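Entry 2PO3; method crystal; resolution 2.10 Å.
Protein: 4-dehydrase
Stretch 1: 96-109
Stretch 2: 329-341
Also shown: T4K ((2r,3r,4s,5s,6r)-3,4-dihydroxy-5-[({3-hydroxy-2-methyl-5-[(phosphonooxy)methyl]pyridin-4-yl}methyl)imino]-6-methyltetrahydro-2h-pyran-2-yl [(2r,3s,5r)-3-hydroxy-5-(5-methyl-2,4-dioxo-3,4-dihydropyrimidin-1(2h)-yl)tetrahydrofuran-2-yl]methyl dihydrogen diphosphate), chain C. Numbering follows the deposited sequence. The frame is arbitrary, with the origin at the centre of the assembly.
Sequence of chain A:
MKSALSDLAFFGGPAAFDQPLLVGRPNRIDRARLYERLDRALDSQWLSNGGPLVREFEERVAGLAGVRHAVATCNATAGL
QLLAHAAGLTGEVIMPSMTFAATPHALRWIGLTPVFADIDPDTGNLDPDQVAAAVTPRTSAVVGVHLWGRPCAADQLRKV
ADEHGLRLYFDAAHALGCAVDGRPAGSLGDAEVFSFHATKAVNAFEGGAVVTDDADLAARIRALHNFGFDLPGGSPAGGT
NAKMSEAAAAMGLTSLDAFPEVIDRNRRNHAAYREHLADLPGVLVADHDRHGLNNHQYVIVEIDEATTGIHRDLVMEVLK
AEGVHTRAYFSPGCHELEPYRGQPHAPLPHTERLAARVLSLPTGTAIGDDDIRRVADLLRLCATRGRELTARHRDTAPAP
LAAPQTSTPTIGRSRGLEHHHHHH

Stretch 1 (96-109) PSMTFAATPHALRW
Stretch 2 (329-341) YFSPGCHELEPYR

Stretch 1 is loop over Ser97 to Phe100 and helical over Thr103 to Arg108; stretch 2 is loop and turn, interrupted by a 3-10 segment at 334-336, with cis peptides before Phe330, Pro332 and Pro339. The two bury 735 Å² between them. In register, Ser97 CA lies 4.8 Å from Cys334 CA and Thr99 CA (phi/psi -170/178) 5.9 Å from Phe330 CA (-128/147), so the chains run in opposite senses there. Farther on, the paths Ala101 to His105 and Cys334 to Tyr340 head roughly the same way, and His105 CA stands 9.0 Å from Pro339 CA, a gap bridged by side chains.

Where the CA atoms come nearest, Cys334 N donates to Ser97 O (2.8 Å, 164°). Gly333 CA (-63/157) sits 3.2 Å from Ser97 O, and an ideal CB on this glycine would fall 2.4 Å from Ser97 OG; its bare backbone leaves room for that hydroxyl. The same hydroxyl, on Ser97 chi1 t, hydrogen-bonds His335 (chi1 p) at the ring edge, OG to ND1 at 2.5 Å.

Cys334 (chi1 m) is the central knob. Its SG enters a hollow lined by Thr99 O (3.3 Å), Phe100 O (3.8 Å) and Ala101 CA (3.9 Å), while its CB meets Pro104 CG at 3.6 Å. Beside it, Leu337 CD1 (m, t) covers Ala101 CB at 3.8 Å.

Phe330 (chi1 m, chi2 91°) lays one ring face against the backbone at Thr99 C and Phe100 CA, and its CE2 reaches Phe100 CB at 3.6 Å. Phe100 (chi1 t) turns one ring face to T4K, with CD2 3.3 Å from C4L. A water donates to both Thr99 O (3.1 Å) and Pro332 O (2.7 Å).

Along the helix, Tyr340 (chi1 -35°) inserts its OH among Pro104 CB (3.2 Å), Arg108 CB (3.5 Å) and His105 ND1, the last a 2.6 Å hydrogen bond. The His105 (chi1 m) and Tyr340 rings meet rim to rim, planes at 41°.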

# COMPACT_ATOMS: atom_id res chain seq x y z
N PRO A 96 -3.76 23.16 -3.63
CA PRO A 96 -2.91 24.07 -2.88
C PRO A 96 -1.46 23.54 -2.79
O PRO A 96 -1.12 22.37 -3.00
CB PRO A 96 -3.53 24.17 -1.47
CG PRO A 96 -4.38 22.92 -1.30
CD PRO A 96 -4.63 22.38 -2.70
N SER A 97 -0.56 24.45 -2.50
CA SER A 97 0.82 24.10 -2.33
C SER A 97 0.98 23.97 -0.82
O SER A 97 1.91 23.39 -0.27
CB SER A 97 1.65 25.25 -2.88
OG SER A 97 2.92 25.22 -2.25
N MET A 98 0.02 24.54 -0.10
CA MET A 98 -0.01 24.48 1.39
C MET A 98 -0.64 23.16 1.83
O MET A 98 -1.84 23.10 2.15
CB MET A 98 -0.76 25.71 2.02
CG MET A 98 -0.88 25.79 3.54
SD MET A 98 0.68 25.80 4.50
CE MET A 98 1.51 27.27 3.85
N THR A 99 0.17 22.12 1.83
CA THR A 99 -0.25 20.79 2.23
C THR A 99 0.97 19.87 2.36
O THR A 99 2.10 20.28 2.11
CB THR A 99 -1.32 20.17 1.32
OG1 THR A 99 -1.61 18.84 1.72
CG2 THR A 99 -0.74 20.15 -0.08
N PHE A 100 0.70 18.63 2.77
CA PHE A 100 1.71 17.63 2.93
C PHE A 100 2.09 17.15 1.54
O PHE A 100 1.24 17.10 0.61
CB PHE A 100 1.17 16.47 3.77
CG PHE A 100 2.17 15.39 4.06
CD1 PHE A 100 3.33 15.68 4.79
CD2 PHE A 100 1.94 14.08 3.62
CE1 PHE A 100 4.24 14.68 5.13
CE2 PHE A 100 2.86 13.08 3.93
CZ PHE A 100 4.00 13.38 4.67
N ALA A 101 3.38 16.83 1.40
CA ALA A 101 3.91 16.38 0.13
C ALA A 101 3.05 15.32 -0.57
O ALA A 101 3.01 15.26 -1.80
CB ALA A 101 5.32 15.82 0.37
N ALA A 102 2.39 14.45 0.19
CA ALA A 102 1.60 13.42 -0.46
C ALA A 102 0.56 13.95 -1.43
O ALA A 102 0.29 13.26 -2.41
CB ALA A 102 0.88 12.56 0.55
N THR A 103 -0.07 15.12 -1.19
CA THR A 103 -1.09 15.58 -2.12
C THR A 103 -0.62 15.64 -3.58
O THR A 103 -1.22 15.02 -4.47
CB THR A 103 -1.78 16.85 -1.62
OG1 THR A 103 -1.93 16.70 -0.22
CG2 THR A 103 -3.12 17.10 -2.32
N PRO A 104 0.46 16.36 -3.86
CA PRO A 104 0.91 16.39 -5.25
C PRO A 104 1.60 15.08 -5.65
O PRO A 104 1.32 14.50 -6.69
CB PRO A 104 1.97 17.51 -5.35
CG PRO A 104 2.21 18.04 -3.95
CD PRO A 104 1.14 17.42 -3.06
N HIS A 105 2.51 14.60 -4.82
CA HIS A 105 3.23 13.39 -5.12
C HIS A 105 2.36 12.20 -5.47
O HIS A 105 2.71 11.41 -6.32
CB HIS A 105 4.18 12.97 -3.99
CG HIS A 105 5.39 13.83 -3.93
ND1 HIS A 105 5.54 14.91 -4.79
CD2 HIS A 105 6.49 13.76 -3.10
CE1 HIS A 105 6.71 15.48 -4.48
NE2 HIS A 105 7.31 14.80 -3.47
N ALA A 106 1.22 12.07 -4.80
CA ALA A 106 0.37 10.92 -5.09
C ALA A 106 -0.00 10.89 -6.56
O ALA A 106 -0.05 9.83 -7.21
CB ALA A 106 -0.90 10.99 -4.26
N LEU A 107 -0.26 12.09 -7.07
CA LEU A 107 -0.68 12.19 -8.47
C LEU A 107 0.45 12.18 -9.44
O LEU A 107 0.30 11.65 -10.52
CB LEU A 107 -1.60 13.38 -8.72
CG LEU A 107 -2.78 13.34 -7.77
CD1 LEU A 107 -3.71 14.46 -8.16
CD2 LEU A 107 -3.47 11.96 -7.81
N ARG A 108 1.56 12.78 -9.03
CA ARG A 108 2.75 12.85 -9.85
C ARG A 108 3.31 11.44 -10.11
O ARG A 108 3.88 11.14 -11.16
CB ARG A 108 3.80 13.73 -9.16
CG ARG A 108 5.19 13.64 -9.79
CD ARG A 108 5.32 14.64 -10.94
NE ARG A 108 4.44 14.38 -12.10
CZ ARG A 108 4.77 13.50 -13.04
NH1 ARG A 108 5.90 12.79 -12.95
NH2 ARG A 108 3.94 13.30 -14.07
N TRP A 109 3.14 10.59 -9.11
CA TRP A 109 3.60 9.20 -9.12
C TRP A 109 2.96 8.41 -10.23
O TRP A 109 3.60 7.54 -10.84
CB TRP A 109 3.18 8.55 -7.78
CG TRP A 109 3.78 7.21 -7.57
CD1 TRP A 109 3.11 6.04 -7.63
CD2 TRP A 109 5.15 6.91 -7.24
NE1 TRP A 109 4.00 5.00 -7.36
CE2 TRP A 109 5.25 5.50 -7.14
CE3 TRP A 109 6.32 7.67 -7.08
CZ2 TRP A 109 6.47 4.86 -6.84
CZ3 TRP A 109 7.52 7.04 -6.80
CH2 TRP A 109 7.59 5.65 -6.66
N TYR A 329 3.92 21.75 10.24
CA TYR A 329 2.97 21.24 9.27
C TYR A 329 2.14 22.42 8.77
O TYR A 329 1.26 22.85 9.52
CB TYR A 329 2.07 20.22 10.00
CG TYR A 329 2.73 18.92 10.30
CD1 TYR A 329 2.33 18.16 11.41
CD2 TYR A 329 3.76 18.41 9.51
CE1 TYR A 329 2.91 16.92 11.69
CE2 TYR A 329 4.36 17.17 9.78
CZ TYR A 329 3.93 16.42 10.88
OH TYR A 329 4.50 15.19 11.18
N PHE A 330 2.38 22.96 7.54
CA PHE A 330 3.40 22.48 6.61
C PHE A 330 4.33 23.56 6.13
O PHE A 330 3.93 24.71 5.96
CB PHE A 330 2.78 21.77 5.39
CG PHE A 330 1.87 20.70 5.92
CD1 PHE A 330 0.53 20.98 6.15
CD2 PHE A 330 2.36 19.42 6.22
CE1 PHE A 330 -0.30 20.00 6.70
CE2 PHE A 330 1.53 18.43 6.75
CZ PHE A 330 0.21 18.73 7.02
N SER A 331 5.57 23.15 5.91
CA SER A 331 6.61 24.04 5.47
C SER A 331 7.73 23.21 4.89
O SER A 331 8.17 22.23 5.51
CB SER A 331 7.07 24.86 6.66
OG SER A 331 8.34 25.46 6.48
N PRO A 332 8.20 23.58 3.70
CA PRO A 332 7.66 24.70 2.97
C PRO A 332 6.46 24.21 2.16
O PRO A 332 6.07 23.06 2.31
CB PRO A 332 8.79 25.05 1.98
CG PRO A 332 9.63 23.81 1.77
CD PRO A 332 9.34 22.93 2.97
N GLY A 333 5.87 25.08 1.32
CA GLY A 333 4.76 24.72 0.45
C GLY A 333 5.32 23.65 -0.49
O GLY A 333 6.54 23.56 -0.68
N CYS A 334 4.48 22.81 -1.07
CA CYS A 334 4.96 21.76 -1.95
C CYS A 334 5.64 22.31 -3.18
O CYS A 334 6.47 21.62 -3.78
CB CYS A 334 3.77 20.89 -2.40
SG CYS A 334 3.13 20.00 -0.97
N HIS A 335 5.26 23.54 -3.55
CA HIS A 335 5.83 24.14 -4.74
C HIS A 335 7.32 24.35 -4.62
O HIS A 335 8.01 24.70 -5.57
CB HIS A 335 5.14 25.43 -5.15
CG HIS A 335 5.42 26.56 -4.22
ND1 HIS A 335 4.86 26.64 -2.95
CD2 HIS A 335 6.20 27.66 -4.38
CE1 HIS A 335 5.28 27.76 -2.39
NE2 HIS A 335 6.09 28.40 -3.22
N GLU A 336 7.82 24.13 -3.43
CA GLU A 336 9.23 24.28 -3.15
C GLU A 336 9.90 22.94 -2.91
O GLU A 336 11.06 22.90 -2.53
CB GLU A 336 9.48 25.16 -1.91
CG GLU A 336 8.97 26.59 -2.13
CD GLU A 336 9.68 27.60 -1.29
OE1 GLU A 336 10.90 27.66 -1.19
OE2 GLU A 336 8.86 28.33 -0.58
N LEU A 337 9.17 21.85 -3.15
CA LEU A 337 9.77 20.55 -2.93
C LEU A 337 10.03 19.89 -4.28
O LEU A 337 9.36 20.27 -5.23
CB LEU A 337 8.76 19.63 -2.19
CG LEU A 337 8.39 20.00 -0.74
CD1 LEU A 337 7.35 19.00 -0.24
CD2 LEU A 337 9.64 19.89 0.13
N GLU A 338 10.97 18.92 -4.35
CA GLU A 338 11.23 18.23 -5.61
C GLU A 338 10.09 17.26 -5.88
O GLU A 338 9.53 16.68 -4.98
CB GLU A 338 12.56 17.48 -5.66
CG GLU A 338 13.72 18.43 -5.33
CD GLU A 338 14.09 19.27 -6.52
OE1 GLU A 338 13.67 19.09 -7.67
OE2 GLU A 338 14.90 20.24 -6.19
N PRO A 339 9.74 17.10 -7.14
CA PRO A 339 10.44 17.80 -8.22
C PRO A 339 9.80 19.15 -8.59
O PRO A 339 10.08 19.63 -9.68
CB PRO A 339 10.14 16.83 -9.40
CG PRO A 339 8.72 16.29 -9.17
CD PRO A 339 8.56 16.32 -7.65
N TYR A 340 8.94 19.79 -7.75
CA TYR A 340 8.28 21.06 -8.12
C TYR A 340 9.15 22.28 -8.03
O TYR A 340 8.94 23.27 -8.74
CB TYR A 340 6.92 21.30 -7.39
CG TYR A 340 6.24 19.98 -7.22
CD1 TYR A 340 6.17 19.37 -5.96
CD2 TYR A 340 5.75 19.31 -8.34
CE1 TYR A 340 5.58 18.11 -5.83
CE2 TYR A 340 5.18 18.05 -8.22
CZ TYR A 340 5.10 17.45 -6.96
OH TYR A 340 4.51 16.20 -6.85
N ARG A 341 10.09 22.16 -7.11
CA ARG A 341 11.04 23.18 -6.78
C ARG A 341 11.66 23.83 -7.99
O ARG A 341 12.25 23.16 -8.84
CB ARG A 341 12.13 22.54 -5.97
CG ARG A 341 13.20 23.56 -5.68
CD ARG A 341 14.20 23.04 -4.65
NE ARG A 341 14.79 24.12 -3.87
CZ ARG A 341 14.21 24.75 -2.84
NH1 ARG A 341 12.99 24.44 -2.39
NH2 ARG A 341 14.87 25.73 -2.22
N1L T4K C . -2.49 14.14 2.52
C2L T4K C . -2.20 14.83 3.59
C2A T4K C . -2.68 16.28 3.71
C3L T4K C . -1.45 14.26 4.62
O3L T4K C . -1.14 15.00 5.75
C4L T4K C . -1.00 12.89 4.48
C4A T4K C . -0.23 12.24 5.51
C5L T4K C . -1.34 12.21 3.30
C6L T4K C . -2.09 12.88 2.34
C5B T4K C . -0.91 10.75 3.07
OP4 T4K C . -1.75 9.88 3.84
PL T4K C . -1.02 8.45 4.13
OP1 T4K C . 0.24 8.60 5.14
OP2 T4K C . -2.10 7.48 4.78
OP3 T4K C . -0.50 7.85 2.78
C1G T4K C . 3.34 12.10 9.06
C2G T4K C . 2.60 10.84 8.53
O2G T4K C . 3.57 9.88 8.10
C3G T4K C . 1.66 11.19 7.34
O3G T4K C . 0.83 10.06 7.10
C4G T4K C . 0.82 12.45 7.70
N4A T4K C . 0.07 12.94 6.61
C5G T4K C . 1.79 13.58 8.16
C6G T4K C . 1.03 14.92 8.35
O5G T4K C . 2.45 13.19 9.37
P2 T4K C . 5.76 12.44 8.83
O3P T4K C . 6.92 12.46 7.71
O4P T4K C . 5.89 13.77 9.76
OPP T4K C . 5.82 11.02 9.72
P T4K C . 7.01 10.92 10.86
O1P T4K C . 7.73 9.51 10.69
O2P T4K C . 8.13 12.05 10.74
O5 T4K C . 6.34 10.94 12.32
C5 T4K C . 5.88 12.27 12.56
C4 T4K C . 5.73 12.40 14.07
O4 T4K C . 4.91 11.30 14.58
C3 T4K C . 7.11 12.28 14.79
O3 T4K C . 7.20 13.20 15.89
C2 T4K C . 7.13 10.83 15.29
C1 T4K C . 5.65 10.55 15.56
N11 T4K C . 5.32 9.12 15.41
C61 T4K C . 5.21 8.58 14.13
C51 T4K C . 4.88 7.26 13.98
C5A T4K C . 4.77 6.62 12.59
C21 T4K C . 5.09 8.36 16.50
O21 T4K C . 5.19 8.85 17.62
N31 T4K C . 4.76 7.05 16.37
C41 T4K C . 4.65 6.48 15.15
O41 T4K C . 4.35 5.29 15.04
O1G T4K C . 4.33 12.51 8.11
O HOH W 1 5.13 20.53 2.56